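Local coordinates for protein tRNA (adenine-N(1)-)-methyltransferase (PDB 2PWY) that catalyses the S-adenosyl-L-methionine-dependent methylation of adenosine 58 in tRNA to N(1)-methyladenosine and is required for growth at extreme temperatures, at residues A[100-105]-A[109-114]; A[123-128]-A[165-170]; A[156-161]-A[177-182]; A[183-188]-A[252-257]. All coordinates share one frame; numbering follows the deposited sequence.

Interaction 1: A[100-105]-A[109-114]; sequences VLEAGT and GLTLFL. With SAH (S-adenosyl-L-homocysteine), chain E.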
# COMPACT_ATOMS: atom_id res chain seq x y z
N VAL A 100 -30.12 11.29 3.02
CA VAL A 100 -28.76 11.70 2.65
C VAL A 100 -28.79 12.68 1.48
O VAL A 100 -29.51 12.47 0.50
CB VAL A 100 -27.86 10.47 2.35
CG1 VAL A 100 -28.41 9.60 1.20
CG2 VAL A 100 -26.42 10.90 2.08
N LEU A 101 -28.00 13.74 1.61
CA LEU A 101 -27.88 14.76 0.57
C LEU A 101 -26.67 14.41 -0.30
O LEU A 101 -25.60 14.08 0.23
CB LEU A 101 -27.67 16.13 1.23
CG LEU A 101 -27.65 17.36 0.32
CD1 LEU A 101 -29.01 17.60 -0.35
CD2 LEU A 101 -27.20 18.59 1.16
N GLU A 102 -26.84 14.51 -1.61
CA GLU A 102 -25.77 14.20 -2.55
C GLU A 102 -25.59 15.26 -3.62
O GLU A 102 -26.57 15.74 -4.19
CB GLU A 102 -26.02 12.86 -3.26
CG GLU A 102 -24.92 12.52 -4.27
CD GLU A 102 -25.23 11.33 -5.19
OE1 GLU A 102 -26.41 11.12 -5.58
OE2 GLU A 102 -24.27 10.60 -5.54
N ALA A 103 -24.34 15.61 -3.91
CA ALA A 103 -24.01 16.33 -5.15
C ALA A 103 -22.57 16.02 -5.55
O ALA A 103 -21.73 15.83 -4.67
CB ALA A 103 -24.21 17.85 -4.95
N GLY A 104 -22.27 15.92 -6.86
CA GLY A 104 -23.27 15.95 -7.93
C GLY A 104 -23.70 14.54 -8.33
O GLY A 104 -22.91 13.60 -8.20
N THR A 105 -24.94 14.39 -8.79
CA THR A 105 -25.44 13.06 -9.20
C THR A 105 -24.47 12.38 -10.17
O THR A 105 -24.21 11.17 -10.05
CB THR A 105 -26.86 13.14 -9.81
OG1 THR A 105 -27.66 14.04 -9.04
CG2 THR A 105 -27.53 11.77 -9.82
N GLY A 109 -23.54 6.55 -10.03
CA GLY A 109 -22.84 5.43 -9.40
C GLY A 109 -22.94 5.50 -7.89
O GLY A 109 -23.44 4.57 -7.25
N LEU A 110 -22.46 6.60 -7.31
CA LEU A 110 -22.58 6.79 -5.86
C LEU A 110 -24.06 6.81 -5.44
O LEU A 110 -24.43 6.27 -4.40
CB LEU A 110 -21.84 8.06 -5.42
CG LEU A 110 -21.84 8.34 -3.91
CD1 LEU A 110 -21.35 7.14 -3.12
CD2 LEU A 110 -21.07 9.64 -3.56
N THR A 111 -24.91 7.42 -6.27
CA THR A 111 -26.35 7.45 -6.01
C THR A 111 -26.90 6.06 -5.70
O THR A 111 -27.66 5.89 -4.75
CB THR A 111 -27.15 8.06 -7.18
OG1 THR A 111 -26.54 9.31 -7.57
CG2 THR A 111 -28.60 8.30 -6.75
N LEU A 112 -26.50 5.07 -6.50
CA LEU A 112 -26.96 3.70 -6.29
C LEU A 112 -26.51 3.12 -4.95
O LEU A 112 -27.30 2.48 -4.25
CB LEU A 112 -26.52 2.82 -7.47
CG LEU A 112 -27.34 3.04 -8.75
CD1 LEU A 112 -26.61 2.45 -9.94
CD2 LEU A 112 -28.78 2.43 -8.62
N PHE A 113 -25.25 3.38 -4.57
CA PHE A 113 -24.73 2.93 -3.28
C PHE A 113 -25.52 3.58 -2.13
O PHE A 113 -25.95 2.91 -1.18
CB PHE A 113 -23.24 3.24 -3.15
CG PHE A 113 -22.36 2.17 -3.74
CD1 PHE A 113 -22.12 2.11 -5.11
CD2 PHE A 113 -21.79 1.20 -2.90
CE1 PHE A 113 -21.32 1.09 -5.66
CE2 PHE A 113 -20.99 0.18 -3.44
CZ PHE A 113 -20.76 0.12 -4.81
N LEU A 114 -25.73 4.88 -2.24
CA LEU A 114 -26.50 5.64 -1.24
C LEU A 114 -27.95 5.12 -1.11
O LEU A 114 -28.49 4.97 0.00
CB LEU A 114 -26.49 7.14 -1.58
CG LEU A 114 -25.13 7.87 -1.60
CD1 LEU A 114 -25.35 9.32 -2.06
CD2 LEU A 114 -24.41 7.80 -0.26
N SAH E . -20.43 10.42 -7.84
CA SAH E . -20.92 10.53 -9.25
CB SAH E . -19.94 11.30 -10.12
CG SAH E . -19.97 12.80 -9.83
SD SAH E . -18.98 13.68 -11.07
C SAH E . -21.16 9.13 -9.78
O SAH E . -20.82 8.14 -9.11
OXT SAH E . -21.70 8.96 -10.88
C5' SAH E . -19.30 15.34 -10.42
C4' SAH E . -20.65 15.90 -10.88
O4' SAH E . -21.01 16.98 -10.05
C3' SAH E . -20.69 16.43 -12.32
O3' SAH E . -21.77 15.81 -13.00
C2' SAH E . -20.91 17.94 -12.16
O2' SAH E . -21.74 18.50 -13.15
C1' SAH E . -21.62 18.01 -10.83
N9 SAH E . -21.45 19.22 -10.02
C8 SAH E . -20.28 19.87 -9.73
N7 SAH E . -20.57 20.88 -8.88
C5 SAH E . -21.89 20.86 -8.58
C6 SAH E . -22.70 21.66 -7.77
N6 SAH E . -22.19 22.69 -7.07
N1 SAH E . -24.05 21.36 -7.70
C2 SAH E . -24.59 20.31 -8.41
N3 SAH E . -23.78 19.54 -9.21
C4 SAH E . -22.46 19.81 -9.30
O HOH W 1 -23.60 9.54 -7.91

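Interaction 2: A[123-128]-A[165-170]; sequences LVESYE and AAYDGV. With SAH (S-adenosyl-L-homocysteine), chain E.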
# COMPACT_ATOMS: atom_id res chain seq x y z
N LEU A 123 -34.17 8.29 1.99
CA LEU A 123 -34.19 9.24 0.89
C LEU A 123 -32.78 9.62 0.49
O LEU A 123 -31.95 9.93 1.34
CB LEU A 123 -34.96 10.50 1.30
CG LEU A 123 -34.91 11.68 0.32
CD1 LEU A 123 -35.72 11.39 -0.95
CD2 LEU A 123 -35.34 12.98 0.98
N VAL A 124 -32.53 9.61 -0.82
CA VAL A 124 -31.34 10.23 -1.39
C VAL A 124 -31.83 11.49 -2.11
O VAL A 124 -32.60 11.42 -3.07
CB VAL A 124 -30.60 9.27 -2.39
CG1 VAL A 124 -29.32 9.93 -2.95
CG2 VAL A 124 -30.28 7.92 -1.73
N GLU A 125 -31.43 12.65 -1.60
CA GLU A 125 -31.78 13.94 -2.19
C GLU A 125 -30.58 14.35 -3.02
O GLU A 125 -29.59 14.84 -2.48
CB GLU A 125 -31.98 14.94 -1.06
CG GLU A 125 -32.69 16.20 -1.45
CD GLU A 125 -34.17 16.07 -1.24
OE1 GLU A 125 -34.64 16.28 -0.10
OE2 GLU A 125 -34.86 15.71 -2.21
N SER A 126 -30.66 14.17 -4.34
CA SER A 126 -29.48 14.28 -5.18
C SER A 126 -29.54 15.47 -6.13
O SER A 126 -30.57 15.69 -6.79
CB SER A 126 -29.29 12.98 -5.97
OG SER A 126 -28.02 12.95 -6.61
N TYR A 127 -28.46 16.24 -6.20
CA TYR A 127 -28.42 17.46 -7.04
C TYR A 127 -27.40 17.33 -8.14
O TYR A 127 -26.29 16.86 -7.91
CB TYR A 127 -28.10 18.71 -6.20
CG TYR A 127 -29.28 19.12 -5.37
CD1 TYR A 127 -30.08 20.18 -5.75
CD2 TYR A 127 -29.62 18.40 -4.23
CE1 TYR A 127 -31.20 20.54 -4.99
CE2 TYR A 127 -30.74 18.74 -3.48
CZ TYR A 127 -31.52 19.81 -3.87
OH TYR A 127 -32.63 20.14 -3.12
N GLU A 128 -27.77 17.78 -9.34
CA GLU A 128 -26.84 17.78 -10.47
C GLU A 128 -27.07 19.03 -11.32
O GLU A 128 -28.18 19.26 -11.77
CB GLU A 128 -27.03 16.50 -11.31
CG GLU A 128 -26.29 16.47 -12.64
CD GLU A 128 -24.80 16.70 -12.51
OE1 GLU A 128 -24.11 15.89 -11.83
OE2 GLU A 128 -24.30 17.68 -13.10
N ALA A 165 -30.89 20.91 9.32
CA ALA A 165 -30.69 19.76 10.21
C ALA A 165 -31.68 18.62 9.90
O ALA A 165 -32.16 17.94 10.82
CB ALA A 165 -30.78 20.19 11.68
N ALA A 166 -31.98 18.43 8.62
CA ALA A 166 -32.92 17.39 8.19
C ALA A 166 -32.23 16.16 7.60
O ALA A 166 -32.87 15.13 7.40
CB ALA A 166 -33.95 17.95 7.19
N TYR A 167 -30.93 16.27 7.36
CA TYR A 167 -30.18 15.20 6.68
C TYR A 167 -29.20 14.51 7.61
O TYR A 167 -28.54 15.14 8.45
CB TYR A 167 -29.46 15.77 5.45
CG TYR A 167 -30.44 16.29 4.43
CD1 TYR A 167 -30.89 15.47 3.39
CD2 TYR A 167 -31.00 17.58 4.55
CE1 TYR A 167 -31.83 15.93 2.46
CE2 TYR A 167 -31.93 18.06 3.62
CZ TYR A 167 -32.33 17.22 2.58
OH TYR A 167 -33.25 17.69 1.67
N ASP A 168 -29.12 13.19 7.43
CA ASP A 168 -28.32 12.32 8.27
C ASP A 168 -26.87 12.21 7.79
O ASP A 168 -26.01 11.70 8.52
CB ASP A 168 -28.98 10.94 8.38
CG ASP A 168 -30.36 11.02 8.99
OD1 ASP A 168 -30.47 11.37 10.19
OD2 ASP A 168 -31.35 10.78 8.26
N GLY A 169 -26.61 12.72 6.60
CA GLY A 169 -25.28 12.65 6.00
C GLY A 169 -25.28 13.49 4.75
O GLY A 169 -26.36 13.77 4.18
N VAL A 170 -24.10 13.91 4.34
CA VAL A 170 -23.92 14.65 3.08
C VAL A 170 -22.77 14.00 2.32
O VAL A 170 -21.66 13.94 2.82
CB VAL A 170 -23.59 16.14 3.32
CG1 VAL A 170 -23.29 16.84 1.99
CG2 VAL A 170 -24.76 16.85 4.05
N SAH E . -20.43 10.42 -7.84
CA SAH E . -20.92 10.53 -9.25
CB SAH E . -19.94 11.30 -10.12
CG SAH E . -19.97 12.80 -9.83
SD SAH E . -18.98 13.68 -11.07
C SAH E . -21.16 9.13 -9.78
O SAH E . -20.82 8.14 -9.11
OXT SAH E . -21.70 8.96 -10.88
C5' SAH E . -19.30 15.34 -10.42
C4' SAH E . -20.65 15.90 -10.88
O4' SAH E . -21.01 16.98 -10.05
C3' SAH E . -20.69 16.43 -12.32
O3' SAH E . -21.77 15.81 -13.00
C2' SAH E . -20.91 17.94 -12.16
O2' SAH E . -21.74 18.50 -13.15
C1' SAH E . -21.62 18.01 -10.83
N9 SAH E . -21.45 19.22 -10.02
C8 SAH E . -20.28 19.87 -9.73
N7 SAH E . -20.57 20.88 -8.88
C5 SAH E . -21.89 20.86 -8.58
C6 SAH E . -22.70 21.66 -7.77
N6 SAH E . -22.19 22.69 -7.07
N1 SAH E . -24.05 21.36 -7.70
C2 SAH E . -24.59 20.31 -8.41
N3 SAH E . -23.78 19.54 -9.21
C4 SAH E . -22.46 19.81 -9.30

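Interaction 3: A[156-161]-A[177-182]; sequences KLEEAE and PWKVLE. With SAH (S-adenosyl-L-homocysteine), chain E.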
# COMPACT_ATOMS: atom_id res chain seq x y z
N LYS A 156 -27.68 23.69 -9.07
CA LYS A 156 -26.53 23.74 -8.18
C LYS A 156 -26.98 23.52 -6.74
O LYS A 156 -28.00 24.08 -6.31
CB LYS A 156 -25.80 25.07 -8.31
CG LYS A 156 -25.13 25.28 -9.67
CD LYS A 156 -24.81 26.75 -9.91
CE LYS A 156 -24.17 26.97 -11.29
NZ LYS A 156 -24.99 26.41 -12.43
N LEU A 157 -26.23 22.71 -6.01
CA LEU A 157 -26.53 22.48 -4.61
C LEU A 157 -26.54 23.80 -3.83
O LEU A 157 -27.37 23.97 -2.95
CB LEU A 157 -25.56 21.46 -3.99
CG LEU A 157 -25.78 21.09 -2.51
CD1 LEU A 157 -27.21 20.58 -2.28
CD2 LEU A 157 -24.75 20.09 -2.00
N GLU A 158 -25.64 24.74 -4.18
CA GLU A 158 -25.56 26.07 -3.54
C GLU A 158 -26.90 26.79 -3.48
O GLU A 158 -27.10 27.67 -2.64
CB GLU A 158 -24.64 27.02 -4.33
CG GLU A 158 -23.21 26.70 -4.37
CD GLU A 158 -22.86 25.85 -5.57
OE1 GLU A 158 -23.53 24.83 -5.80
OE2 GLU A 158 -21.88 26.22 -6.25
N GLU A 159 -27.79 26.46 -4.42
CA GLU A 159 -29.03 27.20 -4.62
C GLU A 159 -30.26 26.41 -4.15
O GLU A 159 -31.40 26.86 -4.31
CB GLU A 159 -29.15 27.62 -6.10
CG GLU A 159 -28.02 28.58 -6.48
CD GLU A 159 -27.95 28.91 -7.96
OE1 GLU A 159 -28.79 28.43 -8.75
OE2 GLU A 159 -27.04 29.68 -8.32
N ALA A 160 -30.01 25.26 -3.55
CA ALA A 160 -31.09 24.36 -3.14
C ALA A 160 -31.90 24.92 -1.97
O ALA A 160 -31.35 25.54 -1.08
CB ALA A 160 -30.53 23.00 -2.77
N GLU A 161 -33.21 24.69 -2.00
CA GLU A 161 -34.04 24.95 -0.83
C GLU A 161 -34.04 23.72 0.05
O GLU A 161 -34.58 22.68 -0.34
CB GLU A 161 -35.47 25.28 -1.26
CG GLU A 161 -35.59 26.61 -1.94
CD GLU A 161 -37.01 26.92 -2.36
OE1 GLU A 161 -37.89 26.03 -2.30
OE2 GLU A 161 -37.24 28.08 -2.75
N PRO A 177 -15.93 21.39 -3.61
CA PRO A 177 -16.84 21.17 -2.49
C PRO A 177 -16.91 22.33 -1.50
O PRO A 177 -17.91 22.48 -0.82
CB PRO A 177 -16.26 19.93 -1.79
CG PRO A 177 -14.84 19.89 -2.20
CD PRO A 177 -14.82 20.42 -3.60
N TRP A 178 -15.86 23.16 -1.43
CA TRP A 178 -15.90 24.35 -0.58
C TRP A 178 -17.10 25.26 -0.90
O TRP A 178 -17.65 25.89 -0.01
CB TRP A 178 -14.58 25.15 -0.65
CG TRP A 178 -13.94 25.14 -2.00
CD1 TRP A 178 -14.10 26.07 -3.00
CD2 TRP A 178 -13.04 24.15 -2.50
NE1 TRP A 178 -13.35 25.71 -4.10
CE2 TRP A 178 -12.68 24.54 -3.81
CE3 TRP A 178 -12.49 22.97 -1.97
CZ2 TRP A 178 -11.81 23.78 -4.61
CZ3 TRP A 178 -11.61 22.22 -2.76
CH2 TRP A 178 -11.28 22.63 -4.06
N LYS A 179 -17.50 25.30 -2.17
CA LYS A 179 -18.63 26.14 -2.59
C LYS A 179 -19.99 25.73 -2.03
O LYS A 179 -20.92 26.54 -2.02
CB LYS A 179 -18.71 26.21 -4.12
CG LYS A 179 -17.55 26.93 -4.77
CD LYS A 179 -17.84 27.17 -6.25
CE LYS A 179 -16.64 27.70 -7.00
NZ LYS A 179 -15.89 28.74 -6.25
N VAL A 180 -20.11 24.49 -1.56
CA VAL A 180 -21.39 23.96 -1.07
C VAL A 180 -21.40 23.72 0.45
O VAL A 180 -22.36 23.16 1.00
CB VAL A 180 -21.84 22.66 -1.84
CG1 VAL A 180 -21.90 22.91 -3.33
CG2 VAL A 180 -20.93 21.45 -1.53
N LEU A 181 -20.34 24.15 1.13
CA LEU A 181 -20.19 23.91 2.57
C LEU A 181 -21.23 24.67 3.40
O LEU A 181 -21.69 24.19 4.43
CB LEU A 181 -18.79 24.25 3.05
CG LEU A 181 -17.67 23.28 2.68
CD1 LEU A 181 -16.35 23.79 3.24
CD2 LEU A 181 -17.95 21.84 3.16
N GLU A 182 -21.57 25.88 2.98
CA GLU A 182 -22.61 26.65 3.66
C GLU A 182 -23.95 25.89 3.64
O GLU A 182 -24.61 25.70 4.67
CB GLU A 182 -22.74 28.03 3.02
CG GLU A 182 -23.76 28.93 3.74
CD GLU A 182 -23.87 30.30 3.09
OE1 GLU A 182 -22.84 30.87 2.65
OE2 GLU A 182 -25.00 30.82 3.02
N SAH E . -20.43 10.42 -7.84
CA SAH E . -20.92 10.53 -9.25
CB SAH E . -19.94 11.30 -10.12
CG SAH E . -19.97 12.80 -9.83
SD SAH E . -18.98 13.68 -11.07
C SAH E . -21.16 9.13 -9.78
O SAH E . -20.82 8.14 -9.11
OXT SAH E . -21.70 8.96 -10.88
C5' SAH E . -19.30 15.34 -10.42
C4' SAH E . -20.65 15.90 -10.88
O4' SAH E . -21.01 16.98 -10.05
C3' SAH E . -20.69 16.43 -12.32
O3' SAH E . -21.77 15.81 -13.00
C2' SAH E . -20.91 17.94 -12.16
O2' SAH E . -21.74 18.50 -13.15
C1' SAH E . -21.62 18.01 -10.83
N9 SAH E . -21.45 19.22 -10.02
C8 SAH E . -20.28 19.87 -9.73
N7 SAH E . -20.57 20.88 -8.88
C5 SAH E . -21.89 20.86 -8.58
C6 SAH E . -22.70 21.66 -7.77
N6 SAH E . -22.19 22.69 -7.07
N1 SAH E . -24.05 21.36 -7.70
C2 SAH E . -24.59 20.31 -8.41
N3 SAH E . -23.78 19.54 -9.21
C4 SAH E . -22.46 19.81 -9.30

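Interaction 4: A[183-188]-A[252-257]; sequences KAALAL and LRRWKG. Unlike the reference sequence in segment 252-257: Gly257 (reference Ala).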
# COMPACT_ATOMS: atom_id res chain seq x y z
N LYS A 183 -24.35 25.45 2.45
CA LYS A 183 -25.59 24.69 2.30
C LYS A 183 -25.52 23.35 3.04
O LYS A 183 -26.49 22.96 3.73
CB LYS A 183 -25.89 24.47 0.81
CG LYS A 183 -27.30 23.97 0.52
CD LYS A 183 -28.37 25.01 0.85
CE LYS A 183 -28.26 26.25 -0.01
NZ LYS A 183 -29.43 27.15 0.10
N ALA A 184 -24.39 22.64 2.92
CA ALA A 184 -24.20 21.37 3.64
C ALA A 184 -24.26 21.52 5.15
O ALA A 184 -24.86 20.70 5.83
CB ALA A 184 -22.89 20.69 3.22
N ALA A 185 -23.63 22.58 5.69
CA ALA A 185 -23.69 22.83 7.13
C ALA A 185 -25.13 23.09 7.60
O ALA A 185 -25.53 22.64 8.66
CB ALA A 185 -22.79 23.98 7.51
N LEU A 186 -25.89 23.79 6.78
CA LEU A 186 -27.30 24.03 7.10
C LEU A 186 -28.09 22.72 7.13
O LEU A 186 -28.83 22.46 8.08
CB LEU A 186 -27.92 25.01 6.09
CG LEU A 186 -29.39 25.36 6.31
CD1 LEU A 186 -29.54 26.26 7.51
CD2 LEU A 186 -29.91 26.04 5.07
N ALA A 187 -27.91 21.90 6.09
CA ALA A 187 -28.66 20.66 5.91
C ALA A 187 -28.37 19.58 6.95
O ALA A 187 -29.27 18.89 7.39
CB ALA A 187 -28.40 20.11 4.48
N LEU A 188 -27.10 19.46 7.33
CA LEU A 188 -26.63 18.31 8.09
C LEU A 188 -26.93 18.39 9.60
O LEU A 188 -26.62 19.38 10.26
CB LEU A 188 -25.12 18.14 7.85
CG LEU A 188 -24.42 16.93 8.47
CD1 LEU A 188 -25.08 15.61 8.01
CD2 LEU A 188 -22.95 16.97 8.09
N LEU A 252 -15.91 15.17 7.49
CA LEU A 252 -16.08 16.27 8.44
C LEU A 252 -17.25 15.94 9.34
O LEU A 252 -18.25 15.38 8.86
CB LEU A 252 -16.39 17.58 7.68
CG LEU A 252 -15.46 17.98 6.53
CD1 LEU A 252 -16.03 19.21 5.81
CD2 LEU A 252 -14.09 18.26 7.05
N ARG A 253 -17.16 16.30 10.62
CA ARG A 253 -18.30 16.14 11.52
C ARG A 253 -18.92 17.50 11.80
O ARG A 253 -18.21 18.45 12.14
CB ARG A 253 -17.88 15.48 12.84
CG ARG A 253 -19.05 15.02 13.70
CD ARG A 253 -18.60 14.67 15.11
NE ARG A 253 -17.83 13.43 15.24
CZ ARG A 253 -18.35 12.23 15.52
NH1 ARG A 253 -19.65 12.07 15.65
NH2 ARG A 253 -17.54 11.19 15.64
N ARG A 254 -20.25 17.57 11.66
CA ARG A 254 -21.03 18.79 11.93
C ARG A 254 -20.96 19.14 13.41
O ARG A 254 -21.18 18.28 14.27
CB ARG A 254 -22.49 18.56 11.51
CG ARG A 254 -23.47 19.75 11.72
CD ARG A 254 -23.03 20.97 10.93
NE ARG A 254 -23.98 22.09 10.89
CZ ARG A 254 -24.21 22.96 11.88
NH1 ARG A 254 -23.63 22.83 13.07
NH2 ARG A 254 -25.05 23.97 11.69
N TRP A 255 -20.66 20.40 13.70
CA TRP A 255 -20.64 20.90 15.07
C TRP A 255 -21.96 20.69 15.79
O TRP A 255 -23.02 20.68 15.15
CB TRP A 255 -20.34 22.40 15.05
CG TRP A 255 -18.90 22.75 14.89
CD1 TRP A 255 -17.84 21.91 14.60
CD2 TRP A 255 -18.34 24.07 14.97
NE1 TRP A 255 -16.68 22.64 14.51
CE2 TRP A 255 -16.96 23.96 14.73
CE3 TRP A 255 -18.89 25.34 15.22
CZ2 TRP A 255 -16.10 25.07 14.75
CZ3 TRP A 255 -18.04 26.44 15.22
CH2 TRP A 255 -16.67 26.30 14.99
N LYS A 256 -21.87 20.53 17.11
CA LYS A 256 -23.01 20.64 18.02
C LYS A 256 -23.92 21.79 17.61
O LYS A 256 -23.43 22.88 17.25
CB LYS A 256 -22.52 20.87 19.46
CG LYS A 256 -23.60 20.89 20.52
CD LYS A 256 -23.02 21.27 21.90
CE LYS A 256 -24.04 21.07 23.01
NZ LYS A 256 -25.24 21.89 22.77
N GLY A 257 -25.22 21.55 17.69
CA GLY A 257 -26.22 22.50 17.27
C GLY A 257 -26.41 23.71 18.17
O GLY A 257 -26.01 23.71 19.35

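Interaction 1: A[100-105]-A[109-114]
Glu102 and Thr111 join strand 99-103 and helix 109-118, the first strand of the Rossmann-like methyltransferase sheet and the helix that follows it, either side of the glycine-rich turn that holds the cofactor. The Thr111 hydroxyl donates to Glu102, with OG1 2.7 Å from OE1. It meets OE1 on the syn side, the side of the other carboxylate oxygen. CG of Glu102 lies anti to the backbone N (chi1 179°) and the chain stays extended, which carries the carboxylate from the strand to the start of the helix. Ser126 also hydrogen-bonds OE1, so two hydroxyls grip one oxygen. A water lies 2.7 Å from Glu102 OE2. The same water accepts from Thr111 N at 3.0 Å and is within bonding distance of Thr105 O.

This is the strand-turn-helix of the class I fold, and its Gly104 and Gly109 match a GxGxxG-type pattern. The helix start faces the amino-acid end of S-adenosyl-L-homocysteine. Gly109 N donates to OXT of the ligand, and Leu110 N reaches its O at 2.9 Å. On the strand side, Gly104 CA passes 3.3 Å from the ribose O4' of the ligand, and a CB at Gly104 would be expected to clash with that oxygen.

Further along the helix, Leu114 CD1 rests on the Glu102 stem, 3.8 Å from Glu102 CB. Val100 CG1 makes an apolar contact with Leu114 CB at 4.2 Å. Beyond the pair, Leu114 and Val100 both touch Val124 of strand 123-128.

Interaction 2: A[123-128]-A[165-170]
Tyr167 OH donates a hydrogen bond to Glu125 OE1 at 2.7 Å. The phenol meets this oxygen on its anti side, 15° out of the carboxylate plane. From the other partner's side, OE1 lies at the edge of the tyrosine ring, in its plane. The ring and carboxylate planes are turned 68° apart. Below the polar ends, Tyr167 CE1 touches Glu125 CB at 3.7 Å, and Glu125 CG lies 3.5 Å from Tyr167 OH. The glutamate chain bends at its second torsion (chi2 92°), which brings the carboxylate round to the hydroxyl.

Further out, Arg99 makes a cation-pi contact with the Tyr167 ring, and Leu101 packs against it. The other carboxylate oxygen, OE2, has a long, weak ion pair with Arg151. A phenylalanine in place of Tyr167 would probably keep much of the ring packing but leave Glu125 OE1 without its hydroxyl donor in a buried setting.

At the C-terminal end of strand 123-128, Glu128 grips the ribose of S-adenosyl-L-homocysteine. Its OE1 accepts from O3' at 2.6 Å and its OE2 from O2' at 2.7 Å. Strands 123-128 and 167-173 flank strand 99-103 in the parallel part of the sheet, so the tyrosine-glutamate bond spans the strand between them. The acidic residue at the end of the second strand, holding both ribose hydroxyls, is a hallmark of class I SAM-dependent methyltransferases.

Interaction 3: A[156-161]-A[177-182]
Leu157 and Val180 pack together in the wall of the adenine pocket of the Rossmann-like methyltransferase domain. The 3-10 turn at 157-159 meets the N-cap residue of helix 181-187 here. The tight, buried side is apolar. Leu157 CD2 lies 3.9 Å from Val180 CB, and the two side chains cross at about a right angle. Leu172 of strand 167-173 touches both, and Tyr127 also packs on Leu157.

The outer side is looser and carries no hydrogen bond between the segments. Glu158 CG lies 3.3 Å from Lys179 O. The lysine runs on past the carboxylate, and its NZ stays 6.5 Å from Glu158 OE2, without charge contact. Lys179 is exposed there.

The adenine of S-adenosyl-L-homocysteine lies against this contact. Its N1 accepts from Leu157 N at 3.1 Å, a nearly straight bond with a 167° angle. The methyl CG1 of Val180 lies 3.5 Å from Glu158 OE1 and also approaches the adenine amino group. A kink between CB and CG of Glu158 (chi2 92°) swings the carboxylate to that group. The ligand N6 donates to Glu158 OE1 at 2.8 Å.

Interaction 4: A[183-188]-A[252-257]
An arginine side chain bonded to a main-chain carbonyl ties strand 248-254 to helix 181-187 of the Rossmann-like domain, where Arg254 reaches the last turn of the helix and Ala185 receives it. It is a buried contact at the C-terminal end of strand 248-254, away from the cofactor. This antiparallel strand lies beside the parallel part of the sheet. Arg254 NE donates to Ala185 O at 2.8 Å, in a nearly straight bond of 172°. The oxygen lies at the edge of the guanidinium, almost in its plane. NE approaches tilted 22° from the carbonyl plane. Arg254 NH2 adds a weak second bond to the same Ala185 O at 3.3 Å.

The arginine stem packs as well. Its CB lies 3.8 Å from Leu188 CD2, and the two side chains slide past each other in opposite directions. CG of Arg254 is anti to the backbone N, and a bend at chi2 (60°) then turns the chain toward the helix end. Pro215 also touches the Arg254 side chain, and Phe216 packs on both Ala185 and Leu188.

A leucine in place of Arg254 would probably keep some contact with Leu188 but leave Ala185 O without its guanidinium donors and the strand end less firmly tied to the helix. The preceding residue, Arg253, turns away from this contact and forms a salt bridge with Glu68 of a second subunit. Within its own segment Arg254 NH1 makes a weak bond to Trp255 O at 3.1 Å.

Interactions 1 and 2 are buried and centre on carboxylates that take hydroxyl hydrogens. They meet through Ser126, which bonds Glu102 and Thr105, and both act around strand 99-103. Interaction 3 is only partly buried. It pairs an apolar patch with an exposed rim and holds the adenine, whereas interaction 1 holds the amino-acid end and interaction 2 the ribose. Interaction 4 is buried but far from the chain centre and the cofactor; it relies on Arg254, itself partly exposed, bonded to a main-chain carbonyl. Interactions 3 and 4 share helix 181-187, and Lys183 links them by a probable hydrogen bond to Ala160 O. Interactions 2 and 4 join through backbone bonds between 165-167 and 186-187.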